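Geranyltranstransferase (IspA) (Helicobacter pylori, PDB 3LLW) is a geranyltranstransferase of isoprenoid biosynthesis, a magnesium-dependent prenyltransferase of the FPP/GGPP synthase family that elongates allylic diphosphates with isopentenyl diphosphate. Local coordinates at the interface of chains A and B. Residues are numbered along the deposited sequence; one frame, centred on the assembly and turned at random. Chains: chain A/B, Geranyltranstransferase (IspA).

Contact 1: the interface of chains A and B. Residues chain A 89, 93, 96, 121, 125, 128-129, 162; chain B 89, 93, 96, 121, 125, 128-129, 162.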
loop_
_atom_site.group_PDB
_atom_site.type_symbol
_atom_site.label_atom_id
_atom_site.label_comp_id
_atom_site.label_asym_id
_atom_site.label_seq_id
_atom_site.Cartn_x
_atom_site.Cartn_y
_atom_site.Cartn_z
ATOM N N TYR A 89 -2.741 -2.380 -10.106
ATOM C CA TYR A 89 -2.292 -3.451 -9.206
ATOM C C TYR A 89 -3.426 -4.436 -8.948
ATOM O O TYR A 89 -3.196 -5.659 -8.923
ATOM C CB TYR A 89 -1.701 -2.908 -7.887
ATOM C CG TYR A 89 -2.491 -3.259 -6.629
ATOM C CD1 TYR A 89 -2.488 -4.559 -6.107
ATOM C CD2 TYR A 89 -3.221 -2.288 -5.950
ATOM C CE1 TYR A 89 -3.210 -4.892 -4.994
ATOM C CE2 TYR A 89 -3.958 -2.611 -4.829
ATOM C CZ TYR A 89 -3.925 -3.898 -4.337
ATOM O OH TYR A 89 -4.637 -4.230 -3.234
ATOM N N HIS A 93 -3.421 -8.570 -9.874
ATOM C CA HIS A 93 -3.794 -9.638 -8.955
ATOM C C HIS A 93 -5.053 -10.376 -9.383
ATOM O O HIS A 93 -5.115 -11.599 -9.262
ATOM C CB HIS A 93 -3.827 -9.131 -7.508
ATOM C CG HIS A 93 -2.456 -8.918 -6.943
ATOM N ND1 HIS A 93 -2.214 -8.756 -5.601
ATOM C CD2 HIS A 93 -1.242 -8.903 -7.547
ATOM C CE1 HIS A 93 -0.915 -8.614 -5.402
ATOM N NE2 HIS A 93 -0.303 -8.703 -6.566
ATOM N N LEU A 96 -4.268 -13.330 -11.904
ATOM C CA LEU A 96 -3.447 -14.443 -11.413
ATOM C C LEU A 96 -4.108 -15.821 -11.573
ATOM O O LEU A 96 -5.337 -15.902 -11.571
ATOM C CB LEU A 96 -3.087 -14.214 -9.939
ATOM C CG LEU A 96 -2.109 -13.107 -9.531
ATOM C CD1 LEU A 96 -2.089 -12.974 -8.032
ATOM C CD2 LEU A 96 -0.714 -13.352 -10.043
ATOM N N VAL A 121 2.684 -11.243 -8.522
ATOM C CA VAL A 121 2.263 -10.946 -7.148
ATOM C C VAL A 121 3.029 -9.755 -6.587
ATOM O O VAL A 121 2.428 -8.790 -6.059
ATOM C CB VAL A 121 2.431 -12.163 -6.193
ATOM C CG1 VAL A 121 2.079 -11.773 -4.752
ATOM C CG2 VAL A 121 1.540 -13.312 -6.637
ATOM N N ASP A 125 2.015 -5.914 -5.677
ATOM C CA ASP A 125 2.368 -5.443 -4.337
ATOM C C ASP A 125 3.103 -4.111 -4.351
ATOM O O ASP A 125 2.776 -3.209 -3.574
ATOM C CB ASP A 125 3.221 -6.479 -3.608
ATOM C CG ASP A 125 2.417 -7.649 -3.095
ATOM O OD1 ASP A 125 1.174 -7.622 -3.222
ATOM O OD2 ASP A 125 3.036 -8.599 -2.558
ATOM N N ASN A 128 0.753 -1.232 -5.523
ATOM C CA ASN A 128 -0.038 -0.886 -4.351
ATOM C C ASN A 128 0.713 0.091 -3.444
ATOM O O ASN A 128 0.180 1.135 -3.139
ATOM C CB ASN A 128 -0.368 -2.158 -3.580
ATOM C CG ASN A 128 -1.291 -1.945 -2.393
ATOM O OD1 ASN A 128 -1.725 -0.822 -2.061
ATOM N ND2 ASN A 128 -1.591 -3.045 -1.730
ATOM N N THR A 129 1.931 -0.267 -3.018
ATOM C CA THR A 129 2.783 0.608 -2.191
ATOM C C THR A 129 3.204 1.883 -2.914
ATOM O O THR A 129 3.239 3.001 -2.313
ATOM C CB THR A 129 4.039 -0.147 -1.679
ATOM O OG1 THR A 129 3.635 -1.393 -1.111
ATOM C CG2 THR A 129 4.753 0.645 -0.609
ATOM N N ILE A 162 -10.793 -4.058 -2.051
ATOM C CA ILE A 162 -10.361 -5.415 -1.709
ATOM C C ILE A 162 -11.509 -6.309 -1.228
ATOM O O ILE A 162 -11.654 -7.448 -1.721
ATOM C CB ILE A 162 -9.160 -5.407 -0.747
ATOM C CG1 ILE A 162 -7.918 -4.957 -1.504
ATOM C CG2 ILE A 162 -8.886 -6.792 -0.172
ATOM C CD1 ILE A 162 -6.863 -4.343 -0.613
ATOM N N TYR B 89 2.286 -8.373 6.093
ATOM C CA TYR B 89 1.840 -8.593 4.704
ATOM C C TYR B 89 2.912 -9.337 3.923
ATOM O O TYR B 89 2.591 -10.250 3.144
ATOM C CB TYR B 89 1.376 -7.306 3.964
ATOM C CG TYR B 89 2.188 -6.874 2.725
ATOM C CD1 TYR B 89 2.183 -7.631 1.551
ATOM C CD2 TYR B 89 2.952 -5.691 2.742
ATOM C CE1 TYR B 89 2.943 -7.265 0.442
ATOM C CE2 TYR B 89 3.696 -5.297 1.636
ATOM C CZ TYR B 89 3.695 -6.116 0.488
ATOM O OH TYR B 89 4.412 -5.776 -0.623
ATOM N N HIS B 93 2.593 -12.997 1.972
ATOM C CA HIS B 93 2.955 -13.134 0.588
ATOM C C HIS B 93 4.158 -14.072 0.354
ATOM O O HIS B 93 4.126 -14.889 -0.567
ATOM C CB HIS B 93 3.068 -11.752 -0.034
ATOM C CG HIS B 93 1.751 -11.247 -0.530
ATOM N ND1 HIS B 93 1.637 -10.351 -1.560
ATOM C CD2 HIS B 93 0.489 -11.600 -0.201
ATOM C CE1 HIS B 93 0.359 -10.168 -1.848
ATOM N NE2 HIS B 93 -0.356 -10.901 -1.024
ATOM N N LEU B 96 3.126 -18.057 0.413
ATOM C CA LEU B 96 2.282 -18.609 -0.662
ATOM C C LEU B 96 2.922 -19.772 -1.464
ATOM O O LEU B 96 4.150 -19.815 -1.594
ATOM C CB LEU B 96 1.908 -17.493 -1.636
ATOM C CG LEU B 96 1.093 -16.268 -1.218
ATOM C CD1 LEU B 96 1.181 -15.303 -2.371
ATOM C CD2 LEU B 96 -0.358 -16.608 -0.920
ATOM N N VAL B 121 -3.575 -14.037 -0.626
ATOM C CA VAL B 121 -3.107 -12.923 -1.476
ATOM C C VAL B 121 -3.780 -11.574 -1.148
ATOM O O VAL B 121 -3.095 -10.565 -0.942
ATOM C CB VAL B 121 -3.321 -13.206 -2.957
ATOM C CG1 VAL B 121 -2.944 -11.972 -3.802
ATOM C CG2 VAL B 121 -2.519 -14.436 -3.394
ATOM N N ASP B 125 -2.586 -8.004 0.414
ATOM C CA ASP B 125 -2.799 -6.703 -0.264
ATOM C C ASP B 125 -3.458 -5.687 0.712
ATOM O O ASP B 125 -3.127 -4.502 0.698
ATOM C CB ASP B 125 -3.709 -6.856 -1.501
ATOM C CG ASP B 125 -3.114 -7.780 -2.604
ATOM O OD1 ASP B 125 -1.885 -7.996 -2.630
ATOM O OD2 ASP B 125 -3.882 -8.278 -3.468
ATOM N N ASN B 128 -0.944 -4.539 3.343
ATOM C CA ASN B 128 -0.112 -3.515 2.656
ATOM C C ASN B 128 -0.786 -2.112 2.706
ATOM O O ASN B 128 -0.203 -1.171 3.196
ATOM C CB ASN B 128 0.191 -3.906 1.208
ATOM C CG ASN B 128 1.240 -3.004 0.532
ATOM O OD1 ASN B 128 1.752 -2.049 1.114
ATOM N ND2 ASN B 128 1.539 -3.305 -0.721
ATOM N N THR B 129 -2.019 -2.009 2.204
ATOM C CA THR B 129 -2.743 -0.747 2.089
ATOM C C THR B 129 -3.126 -0.163 3.459
ATOM O O THR B 129 -3.061 1.049 3.658
ATOM C CB THR B 129 -4.006 -0.958 1.209
ATOM O OG1 THR B 129 -3.597 -1.351 -0.104
ATOM C CG2 THR B 129 -4.854 0.303 1.135
ATOM N N ILE B 162 10.766 -5.149 -1.706
ATOM C CA ILE B 162 10.205 -5.930 -2.796
ATOM C C ILE B 162 11.269 -6.368 -3.790
ATOM O O ILE B 162 11.287 -7.530 -4.185
ATOM C CB ILE B 162 9.013 -5.213 -3.431
ATOM C CG1 ILE B 162 7.860 -5.258 -2.422
ATOM C CG2 ILE B 162 8.613 -5.844 -4.787
ATOM C CD1 ILE B 162 6.600 -4.721 -2.909
HETATM O O HOH W 1 5.233 -3.369 -0.339
HETATM O O HOH W 2 -5.315 -1.940 -2.108
HETATM O O HOH W 3 -0.028 -5.628 -1.991
#

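Contact 2: the interface of chains A and B. Residues chain A 163, 166-167, 170-171, 176, 180, 183; chain B 29, 31-34, 36.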
loop_
_atom_site.group_PDB
_atom_site.type_symbol
_atom_site.label_atom_id
_atom_site.label_comp_id
_atom_site.label_asym_id
_atom_site.label_seq_id
_atom_site.Cartn_x
_atom_site.Cartn_y
_atom_site.Cartn_z
ATOM N N LEU A 163 -12.330 -5.806 -0.303
ATOM C CA LEU A 163 -13.567 -6.509 0.079
ATOM C C LEU A 163 -14.390 -6.914 -1.138
ATOM O O LEU A 163 -14.793 -8.077 -1.255
ATOM C CB LEU A 163 -14.445 -5.674 1.009
ATOM C CG LEU A 163 -15.786 -6.257 1.448
ATOM C CD1 LEU A 163 -15.598 -7.644 2.045
ATOM C CD2 LEU A 163 -16.467 -5.318 2.460
ATOM N N ALA A 166 -12.621 -9.631 -3.083
ATOM C CA ALA A 166 -12.697 -10.900 -2.361
ATOM C C ALA A 166 -14.050 -11.593 -2.545
ATOM O O ALA A 166 -14.094 -12.816 -2.832
ATOM C CB ALA A 166 -12.340 -10.736 -0.899
ATOM N N LEU A 167 -15.135 -10.818 -2.435
ATOM C CA LEU A 167 -16.474 -11.338 -2.754
ATOM C C LEU A 167 -16.584 -11.813 -4.193
ATOM O O LEU A 167 -17.164 -12.857 -4.444
ATOM C CB LEU A 167 -17.571 -10.301 -2.505
ATOM C CG LEU A 167 -17.657 -9.705 -1.092
ATOM C CD1 LEU A 167 -18.480 -8.401 -1.084
ATOM C CD2 LEU A 167 -18.192 -10.704 -0.103
ATOM N N TYR A 170 -14.651 -15.075 -4.559
ATOM C CA TYR A 170 -15.180 -16.142 -3.721
ATOM C C TYR A 170 -16.488 -16.693 -4.273
ATOM O O TYR A 170 -16.693 -17.914 -4.279
ATOM C CB TYR A 170 -15.345 -15.708 -2.254
ATOM C CG TYR A 170 -15.609 -16.880 -1.350
ATOM C CD1 TYR A 170 -14.554 -17.600 -0.787
ATOM C CD2 TYR A 170 -16.918 -17.306 -1.098
ATOM C CE1 TYR A 170 -14.798 -18.710 0.012
ATOM C CE2 TYR A 170 -17.173 -18.411 -0.319
ATOM C CZ TYR A 170 -16.109 -19.104 0.243
ATOM O OH TYR A 170 -16.371 -20.193 1.033
ATOM N N PHE A 171 -17.356 -15.801 -4.748
ATOM C CA PHE A 171 -18.668 -16.199 -5.244
ATOM C C PHE A 171 -18.744 -16.242 -6.754
ATOM O O PHE A 171 -19.793 -15.969 -7.329
ATOM C CB PHE A 171 -19.753 -15.271 -4.682
ATOM C CG PHE A 171 -19.873 -15.334 -3.188
ATOM C CD1 PHE A 171 -20.538 -16.391 -2.577
ATOM C CD2 PHE A 171 -19.314 -14.346 -2.394
ATOM C CE1 PHE A 171 -20.641 -16.461 -1.208
ATOM C CE2 PHE A 171 -19.406 -14.411 -1.013
ATOM C CZ PHE A 171 -20.073 -15.454 -0.418
ATOM N N LEU A 176 -26.025 -14.398 -6.638
ATOM C CA LEU A 176 -26.168 -13.489 -5.506
ATOM C C LEU A 176 -27.522 -12.794 -5.603
ATOM O O LEU A 176 -28.026 -12.593 -6.700
ATOM C CB LEU A 176 -25.039 -12.459 -5.531
ATOM C CG LEU A 176 -23.608 -12.981 -5.346
ATOM C CD1 LEU A 176 -22.635 -11.875 -5.594
ATOM C CD2 LEU A 176 -23.363 -13.600 -3.980
ATOM N N GLN A 180 -26.806 -8.236 -2.224
ATOM C CA GLN A 180 -25.434 -8.638 -2.092
ATOM C C GLN A 180 -24.637 -8.315 -3.359
ATOM O O GLN A 180 -23.480 -7.895 -3.266
ATOM C CB GLN A 180 -25.302 -10.053 -1.497
ATOM C CG GLN A 180 -25.810 -11.200 -2.282
ATOM C CD GLN A 180 -26.162 -12.404 -1.414
ATOM O OE1 GLN A 180 -26.808 -13.329 -1.889
ATOM N NE2 GLN A 180 -25.756 -12.391 -0.142
ATOM N N PHE A 183 -23.864 -4.639 -3.243
ATOM C CA PHE A 183 -22.788 -4.508 -2.274
ATOM C C PHE A 183 -21.446 -4.901 -2.887
ATOM O O PHE A 183 -20.449 -4.233 -2.681
ATOM C CB PHE A 183 -23.094 -5.399 -1.066
ATOM C CG PHE A 183 -22.125 -5.255 0.067
ATOM C CD1 PHE A 183 -20.939 -6.002 0.098
ATOM C CD2 PHE A 183 -22.410 -4.413 1.130
ATOM C CE1 PHE A 183 -20.036 -5.875 1.152
ATOM C CE2 PHE A 183 -21.516 -4.293 2.201
ATOM C CZ PHE A 183 -20.324 -5.022 2.204
ATOM N N LEU B 29 -15.785 -5.269 9.865
ATOM C CA LEU B 29 -15.634 -5.721 8.477
ATOM C C LEU B 29 -16.796 -6.616 8.030
ATOM O O LEU B 29 -16.591 -7.713 7.495
ATOM C CB LEU B 29 -14.317 -6.482 8.364
ATOM C CG LEU B 29 -13.312 -6.313 7.235
ATOM C CD1 LEU B 29 -11.999 -6.859 7.777
ATOM C CD2 LEU B 29 -13.726 -7.045 5.961
ATOM N N SER B 31 -19.472 -8.332 6.046
ATOM C CA SER B 31 -19.913 -8.721 4.717
ATOM C C SER B 31 -20.404 -10.163 4.758
ATOM O O SER B 31 -20.344 -10.817 5.797
ATOM C CB SER B 31 -18.775 -8.626 3.704
ATOM O OG SER B 31 -18.070 -9.860 3.638
ATOM N N PHE B 32 -20.852 -10.653 3.603
ATOM C CA PHE B 32 -21.355 -12.017 3.453
ATOM C C PHE B 32 -20.273 -13.023 3.010
ATOM O O PHE B 32 -20.574 -14.177 2.735
ATOM C CB PHE B 32 -22.582 -12.051 2.505
ATOM C CG PHE B 32 -22.337 -11.446 1.133
ATOM C CD1 PHE B 32 -22.049 -12.263 0.040
ATOM C CD2 PHE B 32 -22.412 -10.067 0.933
ATOM C CE1 PHE B 32 -21.823 -11.722 -1.215
ATOM C CE2 PHE B 32 -22.173 -9.506 -0.321
ATOM C CZ PHE B 32 -21.879 -10.339 -1.406
ATOM N N HIS B 33 -19.022 -12.581 2.929
ATOM C CA HIS B 33 -17.895 -13.507 2.811
ATOM C C HIS B 33 -17.873 -14.314 4.097
ATOM O O HIS B 33 -18.020 -13.742 5.202
ATOM C CB HIS B 33 -16.579 -12.738 2.672
ATOM C CG HIS B 33 -15.450 -13.554 2.125
ATOM N ND1 HIS B 33 -14.778 -14.496 2.874
ATOM C CD2 HIS B 33 -14.866 -13.558 0.902
ATOM C CE1 HIS B 33 -13.830 -15.043 2.137
ATOM N NE2 HIS B 33 -13.861 -14.494 0.937
ATOM N N PRO B 34 -17.736 -15.637 3.980
ATOM C CA PRO B 34 -17.761 -16.479 5.181
ATOM C C PRO B 34 -16.595 -16.289 6.177
ATOM O O PRO B 34 -16.758 -16.599 7.352
ATOM C CB PRO B 34 -17.743 -17.905 4.612
ATOM C CG PRO B 34 -17.104 -17.763 3.268
ATOM C CD PRO B 34 -17.581 -16.443 2.747
ATOM N N LEU B 36 -13.599 -13.621 5.648
ATOM C CA LEU B 36 -12.632 -12.583 5.357
ATOM C C LEU B 36 -12.348 -11.693 6.563
ATOM O O LEU B 36 -11.197 -11.301 6.767
ATOM C CB LEU B 36 -13.060 -11.742 4.157
ATOM C CG LEU B 36 -11.965 -10.843 3.558
ATOM C CD1 LEU B 36 -10.987 -11.640 2.693
ATOM C CD2 LEU B 36 -12.591 -9.717 2.760
#

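Contact 3: the interface of chains A and B. Residues chain A 132, 136, 142, 145-146, 149-150, 153; chain B 132, 136, 142, 145-146, 149, 153.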
loop_
_atom_site.group_PDB
_atom_site.type_symbol
_atom_site.label_atom_id
_atom_site.label_comp_id
_atom_site.label_asym_id
_atom_site.label_seq_id
_atom_site.Cartn_x
_atom_site.Cartn_y
_atom_site.Cartn_z
ATOM N N PHE A 132 1.132 5.176 -2.813
ATOM C CA PHE A 132 1.292 5.957 -1.611
ATOM C C PHE A 132 2.590 6.741 -1.600
ATOM O O PHE A 132 2.636 7.868 -1.061
ATOM C CB PHE A 132 1.042 5.066 -0.381
ATOM C CG PHE A 132 -0.328 4.407 -0.417
ATOM C CD1 PHE A 132 -1.464 5.141 -0.112
ATOM C CD2 PHE A 132 -0.486 3.075 -0.850
ATOM C CE1 PHE A 132 -2.740 4.569 -0.180
ATOM C CE2 PHE A 132 -1.766 2.487 -0.923
ATOM C CZ PHE A 132 -2.893 3.233 -0.573
ATOM N N SER A 136 2.522 10.801 -1.459
ATOM C CA SER A 136 3.328 11.436 -0.417
ATOM C C SER A 136 4.467 12.314 -0.943
ATOM O O SER A 136 4.902 13.250 -0.257
ATOM C CB SER A 136 3.845 10.403 0.591
ATOM O OG SER A 136 4.708 9.463 -0.037
ATOM N N SER A 142 0.852 19.884 3.264
ATOM C CA SER A 142 0.943 18.622 3.976
ATOM C C SER A 142 -0.418 18.067 4.379
ATOM O O SER A 142 -0.670 16.867 4.203
ATOM C CB SER A 142 1.915 18.711 5.158
ATOM O OG SER A 142 1.506 19.685 6.098
ATOM N N ILE A 145 -2.125 16.387 1.376
ATOM C CA ILE A 145 -1.539 15.062 1.081
ATOM C C ILE A 145 -2.027 13.991 2.071
ATOM O O ILE A 145 -2.337 12.855 1.669
ATOM C CB ILE A 145 0.022 15.098 1.002
ATOM C CG1 ILE A 145 0.499 16.122 -0.033
ATOM C CG2 ILE A 145 0.605 13.728 0.659
ATOM C CD1 ILE A 145 -0.176 16.024 -1.392
ATOM N N VAL A 146 -2.139 14.366 3.347
ATOM C CA VAL A 146 -2.630 13.446 4.372
ATOM C C VAL A 146 -4.061 13.002 4.090
ATOM O O VAL A 146 -4.323 11.792 4.029
ATOM C CB VAL A 146 -2.455 13.990 5.803
ATOM C CG1 VAL A 146 -3.330 13.228 6.801
ATOM C CG2 VAL A 146 -1.000 13.869 6.204
ATOM N N ILE A 149 -4.312 10.601 1.006
ATOM C CA ILE A 149 -3.884 9.286 1.468
ATOM C C ILE A 149 -4.939 8.572 2.311
ATOM O O ILE A 149 -5.209 7.379 2.052
ATOM C CB ILE A 149 -2.496 9.355 2.148
ATOM C CG1 ILE A 149 -1.435 9.684 1.094
ATOM C CG2 ILE A 149 -2.149 8.039 2.824
ATOM C CD1 ILE A 149 -0.032 9.890 1.644
ATOM N N LYS A 150 -5.555 9.292 3.274
ATOM C CA LYS A 150 -6.706 8.779 4.045
ATOM C C LYS A 150 -7.816 8.270 3.135
ATOM O O LYS A 150 -8.396 7.205 3.385
ATOM C CB LYS A 150 -7.361 9.878 4.912
ATOM C CG LYS A 150 -6.579 10.433 6.078
ATOM C CD LYS A 150 -7.539 11.237 6.980
ATOM C CE LYS A 150 -6.812 12.098 7.984
ATOM N NZ LYS A 150 -7.775 12.653 8.971
ATOM N N SER A 153 -6.383 5.083 0.656
ATOM C CA SER A 153 -6.211 3.927 1.529
ATOM C C SER A 153 -7.508 3.337 2.067
ATOM O O SER A 153 -7.656 2.101 2.055
ATOM C CB SER A 153 -5.253 4.236 2.680
ATOM O OG SER A 153 -5.766 5.298 3.502
ATOM N N PHE B 132 -0.754 2.148 5.357
ATOM C CA PHE B 132 -0.876 3.558 4.975
ATOM C C PHE B 132 -2.099 4.249 5.509
ATOM O O PHE B 132 -2.037 5.441 5.817
ATOM C CB PHE B 132 -0.661 3.724 3.476
ATOM C CG PHE B 132 0.663 3.155 3.042
ATOM C CD1 PHE B 132 1.845 3.840 3.332
ATOM C CD2 PHE B 132 0.740 1.889 2.449
ATOM C CE1 PHE B 132 3.073 3.305 2.995
ATOM C CE2 PHE B 132 1.972 1.343 2.112
ATOM C CZ PHE B 132 3.141 2.051 2.389
ATOM N N SER B 136 -1.740 7.428 8.053
ATOM C CA SER B 136 -2.380 8.676 7.673
ATOM C C SER B 136 -3.435 9.127 8.674
ATOM O O SER B 136 -3.791 10.290 8.691
ATOM C CB SER B 136 -2.991 8.588 6.273
ATOM O OG SER B 136 -4.147 7.765 6.255
ATOM N N SER B 142 0.932 17.256 10.226
ATOM C CA SER B 142 0.725 16.674 8.913
ATOM C C SER B 142 2.047 16.485 8.173
ATOM O O SER B 142 2.223 15.491 7.459
ATOM C CB SER B 142 -0.243 17.532 8.111
ATOM O OG SER B 142 0.265 18.846 8.023
ATOM N N ILE B 145 3.586 13.208 9.455
ATOM C CA ILE B 145 2.875 12.086 8.844
ATOM C C ILE B 145 3.358 11.836 7.408
ATOM O O ILE B 145 3.727 10.720 7.076
ATOM C CB ILE B 145 1.328 12.280 8.890
ATOM C CG1 ILE B 145 0.825 12.432 10.329
ATOM C CG2 ILE B 145 0.598 11.123 8.178
ATOM C CD1 ILE B 145 1.251 11.293 11.290
ATOM N N VAL B 146 3.390 12.894 6.597
ATOM C CA VAL B 146 3.832 12.835 5.203
ATOM C C VAL B 146 5.228 12.210 5.054
ATOM O O VAL B 146 5.406 11.274 4.254
ATOM C CB VAL B 146 3.704 14.231 4.511
ATOM C CG1 VAL B 146 4.505 14.303 3.245
ATOM C CG2 VAL B 146 2.238 14.541 4.217
ATOM N N ILE B 149 5.314 8.457 5.700
ATOM C CA ILE B 149 4.741 7.735 4.557
ATOM C C ILE B 149 5.762 7.623 3.434
ATOM O O ILE B 149 5.915 6.545 2.849
ATOM C CB ILE B 149 3.376 8.316 4.108
ATOM C CG1 ILE B 149 2.396 8.255 5.295
ATOM C CG2 ILE B 149 2.807 7.548 2.919
ATOM C CD1 ILE B 149 1.050 8.902 5.100
ATOM N N SER B 153 6.904 3.896 2.511
ATOM C CA SER B 153 6.628 3.479 1.138
ATOM C C SER B 153 7.889 3.280 0.289
ATOM O O SER B 153 7.952 2.326 -0.485
ATOM C CB SER B 153 5.653 4.434 0.450
ATOM O OG SER B 153 6.163 5.756 0.417
#

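Contact 1: the interface of chains A and B
The backbone is regular helix, apart from the two Leu96 in loops: helices 117-137 of A and 117-136 of B meet across the two-fold axis, each flanked by helix 73-94 (73-95 in B) of its own chain and touched by the partner's through Tyr89 and His93. In this polyprenyl synthetase family that latter helix runs into the first aspartate-rich motif, whose A:Asp94 binds magnesium in this protein, though no metal is modelled here. A:His93 and B:Asp125 meet tip to tip, ring and carboxylate 32° apart; ND1 donates 2.8 Å to the syn lone pair of carboxylate OD2, close to the ring plane. A:His93 NE2 gives its N-H to A:Val121 O at 2.8 Å, so bonds at both nitrogens fix the ring; the carboxylate could favour a protonated imidazole. In the twin, B:His93 and A:Asp125 lie flatter, 22° apart. A:Asn128, CG anti to the backbone N (chi1 -175°), points its amide at that of B:Asn128. A:Asn128 OD1 receives B:Thr129 OG1 at 2.8 Å on an in-plane lone pair, while ND2 reaches B:Asp125 O at 3.2 Å. Water 3 bridges both Asp125 OD1 atoms and both Asn128 amides, 2.6 Å from A:Asp125 OD1. A:Tyr89 OH reaches B:Thr129 OG1 through water 2.

Contact 2: the interface of chains A and B
The loop that leads into helix 36-45 of chain B, with B:Phe32 at its tip, plugs an apolar groove of chain A lined by helix 161-170, the loop after it and the start of helix 178-204. B:Phe32 holds CG in the crowded position between backbone N and carbonyl carbon (chi1 55°), which sends the ring out into the groove. One face takes A:Leu167 CD2 over its centre, 3.9 Å from the centroid; the opposite face takes A:Gln180 CB nearer the rim, 3.4 Å from B:Phe32 CE2. The A:Gln180 chain likewise leaves CB in the crowded position (chi1 65°), then runs extended, so its amide NE2 lies over the same face, above B:Phe32 CD1, the amide plane 42° from the ring. A:Phe171 crosses obliquely, its CE2 3.6 Å from B:Phe32 CD1, and A:Leu176 CD2 and A:Phe183 CD1 close in on the outer ring atoms. B:Pro34 and A:Tyr170 meet tip to tip, with CD of the proline over the rim of one ring face and CG 3.5 Å from A:Tyr170 CZ. B:His33 crosses A:Tyr170 at about a right angle, NE2 3.6 Å from ring CD1. B:His33 N braces the plug, donating to B:Ser31 OG at 3.0 Å. A:Leu163 CD1 and A:Ala166 CB pack on B:Leu36 CD2 where the loop enters helix 36-45, so an N-terminal segment of one mainly helical subunit lies against helix 161-170 and the start of helix 178-204 of the other.

Contact 3: the interface of chains A and B
Two phenylalanines, A:Phe132 and B:Phe132, meet at the two-fold axis of this mainly helical polyprenyl synthetase pair, probably the dimer usual in the family; the side chains cross obliquely, yet the rings lie nearly parallel and offset, each CB over the rim of the other's face. A:Phe132 CD2 approaches B:Phe132 CD2 to 3.7 Å, and in both residues CG stands anti to the carbonyl carbon (chi1 -57° and -56°). Further along the axis A:Ile149 and B:Ile149 point at each other tip to tip, CD1 to CD1 at 3.8 Å, each chain with CG1 anti to the carbonyl carbon. The other branch, A:Ile149 CG2, presses on B:Ser136 CB at 3.6 Å. A:Val146 crosses B:Ile145 at about a right angle, CG2 against CG2 at 3.7 Å, whereas its CG1, anti to the backbone N, rests near the carbonyl oxygen of B:Ser136. Among these apolar groups the hydroxyl of A:Ser136 turns back to its own helix, OG bonding to A:Phe132 O at 2.8 Å on an in-plane lone pair. Where helices 142-156 begin, A:Ser142 and B:Ser142 form a hydrogen bond across the axis, OG to OG at a very short 2.4 Å, with no direction assigned and little weight to be put on its length.

Contacts 1 and 3 lie about 19 Å apart between the centres of their C-alpha atoms, strung along the same two-fold axis and sharing helix 117-137: its first and middle turns serve contact 1, its last turns contact 3. Contact 2 lies off the axis, about 19 Å from contact 1 and 28 Å from contact 3, and joins contact 1 through helix 161-170, where A:Ile162 and A:Leu163 are neighbours. A polar centre, a mostly apolar end and peripheral loop plugs, one per subunit, hold the pair together, consistent with the dimers common in this family. Contact 1 also runs up to magnesium-binding A:Asp94 and may help hold it.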